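Local coordinates for protein beta-d-glucoside glucohydrolase (Hypocrea jecorina, PDB 3ZZ1) that probably hydrolyses terminal, non-reducing beta-D-glucosyl residues with release of beta-D-glucose, as a family 3 beta-glucosidase of cellulose degradation, at residues A[108-113]-A[232-237]; A[153-158]-A[195-200]; A[41-46]-A[58-63]. One frame throughout, in Å; residues are numbered along the deposited sequence.

Contact 1: residues A[108-113]-A[232-237]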
ATOM      1  N   VAL A 108       6.887  -8.456  15.683  1.00 10.58           N
ATOM      2  CA  VAL A 108       7.047  -7.496  14.594  1.00 10.69           C
ATOM      3  C   VAL A 108       6.403  -8.008  13.312  1.00 10.81           C
ATOM      4  O   VAL A 108       6.711  -9.109  12.854  1.00 11.02           O
ATOM      5  CB  VAL A 108       8.548  -7.151  14.317  1.00 10.44           C
ATOM      6  CG1 VAL A 108       8.650  -5.904  13.472  1.00 10.39           C
ATOM      7  CG2 VAL A 108       9.326  -6.952  15.613  1.00  9.71           C
ATOM      8  N   ILE A 109       5.498  -7.206  12.754  1.00 10.74           N
ATOM      9  CA  ILE A 109       4.909  -7.490  11.446  1.00 10.71           C
ATOM     10  C   ILE A 109       5.593  -6.633  10.377  1.00 10.81           C
ATOM     11  O   ILE A 109       5.759  -5.415  10.544  1.00 10.64           O
ATOM     12  CB  ILE A 109       3.359  -7.311  11.435  1.00 10.70           C
ATOM     13  CG1 ILE A 109       2.748  -7.911  10.159  1.00 10.04           C
ATOM     14  CG2 ILE A 109       2.959  -5.848  11.606  1.00 10.86           C
ATOM     15  CD1 ILE A 109       2.820  -9.433  10.089  1.00  7.23           C
ATOM     16  N   LEU A 110       6.012  -7.285   9.298  1.00 10.72           N
ATOM     17  CA  LEU A 110       6.835  -6.640   8.279  1.00 10.83           C
ATOM     18  C   LEU A 110       5.988  -5.922   7.229  1.00 10.85           C
ATOM     19  O   LEU A 110       5.809  -6.400   6.106  1.00 10.90           O
ATOM     20  CB  LEU A 110       7.805  -7.653   7.656  1.00 10.72           C
ATOM     21  CG  LEU A 110       8.742  -8.350   8.658  1.00 11.00           C
ATOM     22  CD1 LEU A 110       9.607  -9.389   7.963  1.00 11.80           C
ATOM     23  CD2 LEU A 110       9.624  -7.350   9.424  1.00 11.29           C
ATOM     24  N   GLY A 111       5.471  -4.765   7.633  1.00 10.79           N
ATOM     25  CA  GLY A 111       4.566  -3.941   6.831  1.00 10.84           C
ATOM     26  C   GLY A 111       4.031  -2.843   7.739  1.00 11.05           C
ATOM     27  O   GLY A 111       4.262  -2.887   8.945  1.00 10.93           O
ATOM     28  N   PRO A 112       3.296  -1.862   7.188  1.00 11.39           N
ATOM     29  CA  PRO A 112       2.802  -1.691   5.816  1.00 11.56           C
ATOM     30  C   PRO A 112       3.828  -1.115   4.829  1.00 11.79           C
ATOM     31  O   PRO A 112       4.942  -0.767   5.222  1.00 11.78           O
ATOM     32  CB  PRO A 112       1.622  -0.734   6.000  1.00 11.66           C
ATOM     33  CG  PRO A 112       1.998   0.088   7.197  1.00 11.46           C
ATOM     34  CD  PRO A 112       2.790  -0.807   8.091  1.00 11.36           C
ATOM     35  N   VAL A 113       3.439  -1.015   3.559  1.00 12.10           N
ATOM     36  CA  VAL A 113       4.364  -0.656   2.481  1.00 12.43           C
ATOM     37  C   VAL A 113       4.153   0.764   1.946  1.00 12.80           C
ATOM     38  O   VAL A 113       3.086   1.081   1.410  1.00 12.93           O
ATOM     39  CB  VAL A 113       4.269  -1.662   1.301  1.00 12.59           C
ATOM     40  CG1 VAL A 113       5.219  -1.264   0.160  1.00 11.98           C
ATOM     41  CG2 VAL A 113       4.568  -3.066   1.777  1.00 12.15           C
ATOM     42  N   TYR A 232      14.090   1.682  15.029  1.00 11.50           N
ATOM     43  CA  TYR A 232      15.234   0.973  14.449  1.00 11.68           C
ATOM     44  C   TYR A 232      15.085   0.619  12.973  1.00 11.95           C
ATOM     45  O   TYR A 232      13.981   0.344  12.491  1.00 12.11           O
ATOM     46  CB  TYR A 232      15.585  -0.280  15.267  1.00 11.46           C
ATOM     47  CG  TYR A 232      14.526  -1.371  15.288  1.00 11.68           C
ATOM     48  CD1 TYR A 232      13.476  -1.332  16.207  1.00 12.05           C
ATOM     49  CD2 TYR A 232      14.589  -2.452  14.406  1.00 11.36           C
ATOM     50  CE1 TYR A 232      12.505  -2.330  16.236  1.00 12.09           C
ATOM     51  CE2 TYR A 232      13.619  -3.461  14.427  1.00 11.92           C
ATOM     52  CZ  TYR A 232      12.583  -3.394  15.352  1.00 11.99           C
ATOM     53  OH  TYR A 232      11.621  -4.377  15.386  1.00 11.97           O
ATOM     54  N   VAL A 233      16.220   0.626  12.274  1.00 11.79           N
ATOM     55  CA  VAL A 233      16.289   0.250  10.868  1.00 11.72           C
ATOM     56  C   VAL A 233      16.783  -1.186  10.737  1.00 11.89           C
ATOM     57  O   VAL A 233      17.884  -1.526  11.194  1.00 11.57           O
ATOM     58  CB  VAL A 233      17.237   1.180  10.063  1.00 11.87           C
ATOM     59  CG1 VAL A 233      17.314   0.741   8.600  1.00 11.65           C
ATOM     60  CG2 VAL A 233      16.798   2.645  10.176  1.00 11.51           C
ATOM     61  N   MET A 234      15.958  -2.024  10.117  1.00 11.79           N
ATOM     62  CA  MET A 234      16.349  -3.381   9.774  1.00 11.83           C
ATOM     63  C   MET A 234      16.591  -3.453   8.273  1.00 11.83           C
ATOM     64  O   MET A 234      16.091  -2.617   7.516  1.00 11.66           O
ATOM     65  CB  MET A 234      15.274  -4.390  10.203  1.00 12.05           C
ATOM     66  CG  MET A 234      14.067  -4.497   9.257  1.00 11.78           C
ATOM     67  SD  MET A 234      12.817  -5.674   9.822  1.00 13.34           S
ATOM     68  CE  MET A 234      12.111  -4.800  11.216  1.00 12.24           C
ATOM     69  N   THR A 235      17.369  -4.444   7.854  1.00 11.70           N
ATOM     70  CA  THR A 235      17.612  -4.685   6.438  1.00 11.78           C
ATOM     71  C   THR A 235      16.469  -5.510   5.879  1.00 11.79           C
ATOM     72  O   THR A 235      15.848  -6.290   6.606  1.00 12.03           O
ATOM     73  CB  THR A 235      18.921  -5.488   6.198  1.00 11.50           C
ATOM     74  OG1 THR A 235      18.831  -6.760   6.851  1.00 11.58           O
ATOM     75  CG2 THR A 235      20.136  -4.746   6.719  1.00 11.82           C
ATOM     76  N   ASP A 236      16.199  -5.347   4.587  1.00 11.93           N
ATOM     77  CA  ASP A 236      15.429  -6.345   3.857  1.00 11.63           C
ATOM     78  C   ASP A 236      16.292  -7.612   3.875  1.00 11.94           C
ATOM     79  O   ASP A 236      17.431  -7.574   4.342  1.00 11.92           O
ATOM     80  CB  ASP A 236      15.117  -5.865   2.435  1.00 11.34           C
ATOM     81  CG  ASP A 236      13.904  -6.568   1.823  1.00 10.59           C
ATOM     82  OD1 ASP A 236      13.601  -7.718   2.198  1.00  9.40           O
ATOM     83  OD2 ASP A 236      13.256  -5.969   0.948  1.00 10.40           O
ATOM     84  N   TRP A 237      15.758  -8.735   3.408  1.00 12.21           N
ATOM     85  CA  TRP A 237      16.395 -10.026   3.678  1.00 12.42           C
ATOM     86  C   TRP A 237      17.679 -10.252   2.871  1.00 12.57           C
ATOM     87  O   TRP A 237      17.640 -10.479   1.662  1.00 12.53           O
ATOM     88  CB  TRP A 237      15.380 -11.173   3.541  1.00 12.40           C
ATOM     89  CG  TRP A 237      14.817 -11.653   4.878  1.00 12.22           C
ATOM     90  CD1 TRP A 237      14.730 -12.947   5.307  1.00 11.92           C
ATOM     91  CD2 TRP A 237      14.298 -10.843   5.949  1.00 12.12           C
ATOM     92  NE1 TRP A 237      14.179 -12.996   6.565  1.00 12.37           N
ATOM     93  CE2 TRP A 237      13.910 -11.723   6.987  1.00 11.87           C
ATOM     94  CE3 TRP A 237      14.123  -9.463   6.134  1.00 11.92           C
ATOM     95  CZ2 TRP A 237      13.356 -11.268   8.187  1.00 11.70           C
ATOM     96  CZ3 TRP A 237      13.570  -9.012   7.331  1.00 12.00           C
ATOM     97  CH2 TRP A 237      13.198  -9.915   8.343  1.00 11.40           C
TER

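Contact 2: residues A[153-158]-A[195-200]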
ATOM      1  N   VAL A 153       1.675  -4.333  18.873  1.00 11.99           N
ATOM      2  CA  VAL A 153       2.513  -5.023  17.901  1.00 11.76           C
ATOM      3  C   VAL A 153       3.397  -3.987  17.227  1.00 11.63           C
ATOM      4  O   VAL A 153       2.967  -2.852  17.020  1.00 11.64           O
ATOM      5  CB  VAL A 153       1.639  -5.750  16.835  1.00 11.89           C
ATOM      6  CG1 VAL A 153       2.498  -6.389  15.736  1.00 11.55           C
ATOM      7  CG2 VAL A 153       0.752  -6.792  17.497  1.00 11.15           C
ATOM      8  N   GLN A 154       4.628  -4.372  16.893  1.00 11.44           N
ATOM      9  CA  GLN A 154       5.536  -3.490  16.157  1.00 11.33           C
ATOM     10  C   GLN A 154       5.258  -3.544  14.654  1.00 11.51           C
ATOM     11  O   GLN A 154       5.204  -4.626  14.063  1.00 11.38           O
ATOM     12  CB  GLN A 154       7.000  -3.860  16.417  1.00 11.19           C
ATOM     13  CG  GLN A 154       7.465  -3.718  17.857  1.00 10.15           C
ATOM     14  CD  GLN A 154       8.972  -3.847  17.986  1.00 10.44           C
ATOM     15  OE1 GLN A 154       9.717  -3.397  17.119  1.00 10.17           O
ATOM     16  NE2 GLN A 154       9.430  -4.458  19.072  1.00  9.56           N
ATOM     17  N   ALA A 155       5.084  -2.374  14.042  1.00 11.77           N
ATOM     18  CA  ALA A 155       4.944  -2.268  12.590  1.00 11.95           C
ATOM     19  C   ALA A 155       6.279  -1.907  11.955  1.00 12.11           C
ATOM     20  O   ALA A 155       7.149  -1.320  12.609  1.00 12.18           O
ATOM     21  CB  ALA A 155       3.881  -1.237  12.225  1.00 11.94           C
ATOM     22  N   THR A 156       6.438  -2.251  10.680  1.00 11.91           N
ATOM     23  CA  THR A 156       7.682  -1.990   9.965  1.00 11.90           C
ATOM     24  C   THR A 156       7.397  -1.306   8.636  1.00 11.75           C
ATOM     25  O   THR A 156       6.952  -1.948   7.684  1.00 11.86           O
ATOM     26  CB  THR A 156       8.480  -3.292   9.720  1.00 11.81           C
ATOM     27  OG1 THR A 156       8.727  -3.937  10.971  1.00 11.98           O
ATOM     28  CG2 THR A 156       9.811  -2.994   9.042  1.00 11.95           C
ATOM     29  N   ALA A 157       7.654  -0.003   8.580  1.00 11.49           N
ATOM     30  CA  ALA A 157       7.502   0.765   7.349  1.00 11.22           C
ATOM     31  C   ALA A 157       8.590   0.368   6.357  1.00 11.24           C
ATOM     32  O   ALA A 157       9.780   0.570   6.617  1.00 11.39           O
ATOM     33  CB  ALA A 157       7.567   2.259   7.645  1.00 11.14           C
ATOM     34  N   LYS A 158       8.177  -0.204   5.229  1.00 10.94           N
ATOM     35  CA  LYS A 158       9.103  -0.671   4.194  1.00 10.77           C
ATOM     36  C   LYS A 158       8.588  -0.239   2.810  1.00 10.59           C
ATOM     37  O   LYS A 158       7.424   0.116   2.691  1.00 10.73           O
ATOM     38  CB  LYS A 158       9.262  -2.199   4.285  1.00 10.84           C
ATOM     39  CG  LYS A 158       8.008  -3.000   3.914  1.00 10.81           C
ATOM     40  CD  LYS A 158       8.212  -4.499   4.086  1.00 10.78           C
ATOM     41  CE  LYS A 158       7.155  -5.287   3.321  1.00 11.02           C
ATOM     42  NZ  LYS A 158       7.162  -6.730   3.706  1.00 12.16           N
ATOM     43  N   ALA A 195       3.447   8.566  12.947  1.00 10.21           N
ATOM     44  CA  ALA A 195       2.498   7.628  13.543  1.00 10.35           C
ATOM     45  C   ALA A 195       3.186   6.759  14.589  1.00 10.33           C
ATOM     46  O   ALA A 195       2.588   5.821  15.112  1.00 10.45           O
ATOM     47  CB  ALA A 195       1.850   6.755  12.455  1.00 10.42           C
ATOM     48  N   ASN A 196       4.443   7.089  14.887  1.00 10.64           N
ATOM     49  CA  ASN A 196       5.290   6.349  15.829  1.00 10.61           C
ATOM     50  C   ASN A 196       5.605   4.922  15.391  1.00 10.52           C
ATOM     51  O   ASN A 196       5.672   4.022  16.226  1.00 10.93           O
ATOM     52  CB  ASN A 196       4.698   6.346  17.247  1.00 10.68           C
ATOM     53  CG  ASN A 196       4.643   7.730  17.863  1.00 10.77           C
ATOM     54  OD1 ASN A 196       5.514   8.569  17.629  1.00 10.94           O
ATOM     55  ND2 ASN A 196       3.612   7.973  18.663  1.00 10.81           N
ATOM     56  N   VAL A 197       5.817   4.715  14.090  1.00 10.08           N
ATOM     57  CA  VAL A 197       6.199   3.394  13.600  1.00  9.63           C
ATOM     58  C   VAL A 197       7.426   2.948  14.387  1.00  9.65           C
ATOM     59  O   VAL A 197       8.295   3.763  14.709  1.00  9.43           O
ATOM     60  CB  VAL A 197       6.426   3.352  12.054  1.00  9.73           C
ATOM     61  CG1 VAL A 197       7.752   4.008  11.645  1.00  9.44           C
ATOM     62  CG2 VAL A 197       6.344   1.916  11.529  1.00  9.22           C
ATOM     63  N   ALA A 198       7.457   1.665  14.733  1.00  9.64           N
ATOM     64  CA  ALA A 198       8.509   1.111  15.576  1.00  9.54           C
ATOM     65  C   ALA A 198       9.789   0.939  14.783  1.00  9.42           C
ATOM     66  O   ALA A 198      10.885   1.235  15.274  1.00  9.51           O
ATOM     67  CB  ALA A 198       8.066  -0.228  16.143  1.00  9.73           C
ATOM     68  N   SER A 199       9.633   0.475  13.546  1.00  9.06           N
ATOM     69  CA  SER A 199      10.762   0.120  12.705  0.50  8.98           C
ATOM     70  C   SER A 199      10.558   0.519  11.245  1.00  8.99           C
ATOM     71  O   SER A 199       9.431   0.761  10.797  1.00  8.50           O
ATOM     72  CB  SER A 199      11.025  -1.384  12.802  0.50  8.92           C
ATOM     73  OG  SER A 199      12.195  -1.744  12.092  0.50  9.22           O
ATOM     74  N   VAL A 200      11.669   0.576  10.519  1.00  9.15           N
ATOM     75  CA  VAL A 200      11.703   0.862   9.105  1.00  9.38           C
ATOM     76  C   VAL A 200      12.640  -0.174   8.507  1.00 10.02           C
ATOM     77  O   VAL A 200      13.672  -0.489   9.099  1.00 10.52           O
ATOM     78  CB  VAL A 200      12.228   2.295   8.843  1.00  9.34           C
ATOM     79  CG1 VAL A 200      12.522   2.514   7.373  1.00  8.97           C
ATOM     80  CG2 VAL A 200      11.227   3.344   9.357  1.00  8.28           C
TER

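Contact 3: residues A[41-46]-A[58-63]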
ATOM      1  N   PRO A  41      12.231 -19.821  14.606  1.00 16.37           N
ATOM      2  CA  PRO A  41      10.888 -20.234  14.202  1.00 15.93           C
ATOM      3  C   PRO A  41      10.162 -19.200  13.324  1.00 15.61           C
ATOM      4  O   PRO A  41       9.260 -19.562  12.564  1.00 15.53           O
ATOM      5  CB  PRO A  41      10.166 -20.411  15.540  1.00 15.97           C
ATOM      6  CG  PRO A  41      10.871 -19.492  16.477  1.00 16.41           C
ATOM      7  CD  PRO A  41      12.310 -19.539  16.053  1.00 16.49           C
ATOM      8  N   CYS A  42      10.553 -17.931  13.428  1.00 15.21           N
ATOM      9  CA  CYS A  42       9.905 -16.856  12.673  1.00 14.98           C
ATOM     10  C   CYS A  42      10.692 -16.522  11.403  1.00 15.01           C
ATOM     11  O   CYS A  42      11.771 -17.083  11.173  1.00 14.96           O
ATOM     12  CB  CYS A  42       9.718 -15.616  13.561  1.00 14.94           C
ATOM     13  SG  CYS A  42       9.041 -16.029  15.189  1.00 14.24           S
ATOM     14  N   VAL A  43      10.142 -15.628  10.577  1.00 14.53           N
ATOM     15  CA  VAL A  43      10.826 -15.155   9.375  1.00 14.28           C
ATOM     16  C   VAL A  43      12.149 -14.486   9.764  1.00 14.25           C
ATOM     17  O   VAL A  43      13.158 -14.652   9.084  1.00 14.24           O
ATOM     18  CB  VAL A  43       9.941 -14.189   8.546  1.00 14.23           C
ATOM     19  CG1 VAL A  43      10.723 -13.604   7.371  1.00 14.39           C
ATOM     20  CG2 VAL A  43       8.697 -14.908   8.038  1.00 13.73           C
ATOM     21  N   GLY A  44      12.127 -13.742  10.867  1.00 13.95           N
ATOM     22  CA  GLY A  44      13.337 -13.175  11.448  1.00 13.93           C
ATOM     23  C   GLY A  44      13.344 -13.387  12.948  1.00 13.83           C
ATOM     24  O   GLY A  44      12.288 -13.359  13.582  1.00 13.98           O
ATOM     25  N   ASN A  45      14.532 -13.611  13.509  1.00 13.71           N
ATOM     26  CA  ASN A  45      14.722 -13.762  14.954  1.00 13.65           C
ATOM     27  C   ASN A  45      16.050 -13.182  15.427  1.00 13.90           C
ATOM     28  O   ASN A  45      17.065 -13.304  14.744  1.00 13.96           O
ATOM     29  CB  ASN A  45      14.659 -15.238  15.364  1.00 13.50           C
ATOM     30  CG  ASN A  45      13.238 -15.760  15.477  1.00 12.80           C
ATOM     31  OD1 ASN A  45      12.515 -15.442  16.423  1.00 13.00           O
ATOM     32  ND2 ASN A  45      12.841 -16.578  14.523  1.00 10.91           N
ATOM     33  N   THR A  46      16.040 -12.557  16.601  1.00 14.00           N
ATOM     34  CA  THR A  46      17.283 -12.111  17.237  1.00 14.17           C
ATOM     35  C   THR A  46      17.565 -12.990  18.453  1.00 14.33           C
ATOM     36  O   THR A  46      16.789 -13.901  18.746  1.00 14.17           O
ATOM     37  CB  THR A  46      17.233 -10.612  17.633  1.00 14.01           C
ATOM     38  OG1 THR A  46      16.145 -10.383  18.530  1.00 14.01           O
ATOM     39  CG2 THR A  46      17.046  -9.740  16.408  1.00 13.97           C
ATOM     40  N   CYS A  58      10.558 -11.838  17.547  1.00 12.93           N
ATOM     41  CA  CYS A  58       9.993 -12.640  16.468  1.00 12.61           C
ATOM     42  C   CYS A  58       9.409 -11.735  15.391  1.00 12.48           C
ATOM     43  O   CYS A  58       8.457 -10.985  15.640  1.00 12.19           O
ATOM     44  CB  CYS A  58       8.945 -13.614  17.013  1.00 12.69           C
ATOM     45  SG  CYS A  58       7.927 -14.421  15.746  1.00 13.40           S
ATOM     46  N   LEU A  59      10.003 -11.804  14.203  1.00 12.07           N
ATOM     47  CA  LEU A  59       9.607 -10.966  13.076  1.00 11.98           C
ATOM     48  C   LEU A  59       8.963 -11.821  11.993  1.00 11.80           C
ATOM     49  O   LEU A  59       9.508 -12.853  11.613  1.00 11.32           O
ATOM     50  CB  LEU A  59      10.813 -10.215  12.506  1.00 11.91           C
ATOM     51  CG  LEU A  59      11.561  -9.276  13.459  1.00 12.32           C
ATOM     52  CD1 LEU A  59      12.724  -9.981  14.152  1.00 11.66           C
ATOM     53  CD2 LEU A  59      12.058  -8.066  12.696  1.00 12.49           C
ATOM     54  N   GLN A  60       7.801 -11.384  11.509  1.00 11.75           N
ATOM     55  CA  GLN A  60       7.048 -12.137  10.506  1.00 11.80           C
ATOM     56  C   GLN A  60       6.452 -11.231   9.437  1.00 11.82           C
ATOM     57  O   GLN A  60       6.020 -10.114   9.723  1.00 11.49           O
ATOM     58  CB  GLN A  60       5.920 -12.928  11.176  1.00 11.79           C
ATOM     59  CG  GLN A  60       5.399 -14.126  10.373  1.00 12.07           C
ATOM     60  CD  GLN A  60       6.176 -15.412  10.641  1.00 12.37           C
ATOM     61  OE1 GLN A  60       5.807 -16.483  10.161  1.00 13.93           O
ATOM     62  NE2 GLN A  60       7.246 -15.308  11.408  1.00  9.89           N
ATOM     63  N   ASP A  61       6.432 -11.731   8.203  1.00 11.97           N
ATOM     64  CA  ASP A  61       5.660 -11.123   7.129  1.00 12.03           C
ATOM     65  C   ASP A  61       4.167 -11.317   7.418  1.00 11.97           C
ATOM     66  O   ASP A  61       3.803 -12.211   8.178  1.00 12.10           O
ATOM     67  CB  ASP A  61       6.029 -11.768   5.788  1.00 12.12           C
ATOM     68  CG  ASP A  61       7.382 -11.313   5.271  1.00 12.46           C
ATOM     69  OD1 ASP A  61       7.658 -10.090   5.298  1.00 12.78           O
ATOM     70  OD2 ASP A  61       8.168 -12.179   4.826  1.00 12.32           O
ATOM     71  N   GLY A  62       3.299 -10.469   6.868  1.00 11.84           N
ATOM     72  CA  GLY A  62       3.669  -9.275   6.123  1.00 11.57           C
ATOM     73  C   GLY A  62       2.536  -8.260   6.121  1.00 11.55           C
ATOM     74  O   GLY A  62       1.693  -8.266   7.021  1.00 11.60           O
ATOM     75  N   PRO A  63       2.490  -7.403   5.087  1.00 11.37           N
ATOM     76  CA  PRO A  63       1.584  -6.255   5.003  1.00 11.33           C
ATOM     77  C   PRO A  63       0.079  -6.567   4.977  1.00 11.28           C
ATOM     78  O   PRO A  63      -0.720  -5.684   5.287  1.00 11.14           O
ATOM     79  CB  PRO A  63       2.010  -5.569   3.696  1.00 11.30           C
ATOM     80  CG  PRO A  63       3.407  -6.051   3.454  1.00 11.57           C
ATOM     81  CD  PRO A  63       3.390  -7.464   3.921  1.00 11.39           C
TER

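Contact 1: residues A[108-113]-A[232-237]
V108 and L110 send their side chains across to Y232, M234 and W237 inside the TIM-barrel-like N-terminal domain of this family 3 glycoside hydrolase. Strands 108-109 and 232-235 are not neighbours: strands 154-160 and 199-202 lie between them in the sheet, and no hydrogen bond joins the two segments. What joins them is side-chain packing across the two intervening strands, nearly all of it buried.

L110 forks between two partners. Its CD2 methyl rests 3.6 Å from SD of M234, the two side chains crossing obliquely. Its CD1 methyl meets the indole of W237 at the benzo end, 3.6 Å from CH2, with the leucine and indole chains at about a right angle. M234 CG occupies the crowded position between backbone N and carbonyl carbon (chi1 80°), and the bend at chi3 turns CE back to 4.0 Å from L110 CD2. V108 CG1 closes the row at 4.3 Å from M234 CE.

At the polar end, V108 and Y232 reach toward each other tip to tip, V108 CG2 lying 3.5 Å from the phenol OH of Y232. That hydroxyl is hydrogen-bonded to Q154, so the methyls border a polar atom already provided for. The W237 indole is anchored likewise, its NE1 bonded to V43 O and its ring set edge-to-face with W37.

Beyond the strands the backbones bend locally. L110 is the centre of an inverse gamma turn, with a weak bond from G111 N to I109 O, and a cis peptide precedes P112. After strand 232-235, W237 N donates to D236 OD1 at 2.7 Å, meeting that oxygen on its anti side, 18° out of the carboxylate plane.

Contact 2: residues A[153-158]-A[195-200]
The CG2 methyl of V197 lies over one face of the A155-T156 peptide, 3.5 Å from A155 O, while S199 N approaches the same carbonyl from its oxygen end. The terminal amide of Q154 is the other flat group: the A198 methyl lies off its plane, on the side of CG and OE1, with A198 CB 3.7 Å from OE1, an oxygen already taken by Y232.

Two backbone bonds set the parallel pairing. S199 N donates to A155 O at 3.2 Å, almost along the C=O axis. A157 N gives the shorter bond, 2.9 Å to S199 O, but tilted 30° from the carbonyl plane. A CA-H...O contact of 3.2 Å from V200 CA to A157 O continues the pairing.

T156 and S199 share one face of the sheet, with T156 OG1 3.9 Å from S199 CB. A157 and V200 share the other, where V197 CG2, anti to its backbone N, touches the A157 methyl at 4.1 Å.

N196, with positive phi, is the C-prime residue of the Schellman motif ending helix 178-194, the helix of a beta-alpha-beta crossover from strand 154-160 to strand 199-202. A155, A157, V197 and A198 pack against helix 134-150 through Q149, M141 and I145, whereas T156 and S199 meet M234 of strand 232-235.

Contact 3: residues A[41-46]-A[58-63]
C42 SG stands beside its backbone N (chi1 -46°) and C58 SG beside its carbonyl carbon (chi1 168°), settings that carry the two sulfurs toward each other to bond as a disulfide, SG to SG 2.0 Å with chi3 -106°. It pins the loop before strand 44-45 to the start of strand 58-60.

The strands run antiparallel. G44 and L59 form a hydrogen-bonded pair: G44 N donates to L59 O at 2.9 Å, and L59 N to G44 O at 2.8 Å. V43 and G44 both face L59, a classic beta bulge. A CB on G44 would come tightly against L59 CB. L59 CD1 lies 3.5 Å from G44 O.

V43 meets two side chains, each crossed at about a right angle. Its CG2 packs 3.7 Å from Q60 CD, beyond the bend at chi2 of Q60, and its CG1 lies 3.9 Å from D61 OD2. That carboxylate oxygen is held by a salt bridge to R67. The end of the Q60 side chain also comes up to C42 CB. An alanine in place of Q60 would probably leave V43 CG2 without its amide neighbour and open a gap beside the disulfide.

F309, on a loop, packs against C42, and C58 N is hydrogen-bonded to H107. Strand 58-60 continues the sheet, bonded on its other side to the parallel strand 108-109, while strand 44-45 is one of the sheet's two outer strands, with strand 232-235 at the far side.

Overall arrangement
From the N terminus, contact 3 closes first, a short loop between 41-46 and 58-63 at the antiparallel border of the sheet. The chain then passes through helices 78-83 and 87-103 to strand 108-109, where contact 1 opens. Contact 2, joining 153-158 to 195-200, opens and closes before 232-237 completes contact 1, so it lies wholly within that larger loop. All three share one six-stranded sheet: contacts 2 and 3 pair adjacent strands, whereas contact 1 reaches over the two strands of contact 2. Backbone hydrogen bonds from Q60 to V108 and L110 link contacts 3 and 1, while K158 NZ, hydrogen-bonded to L110 O, links contacts 2 and 1.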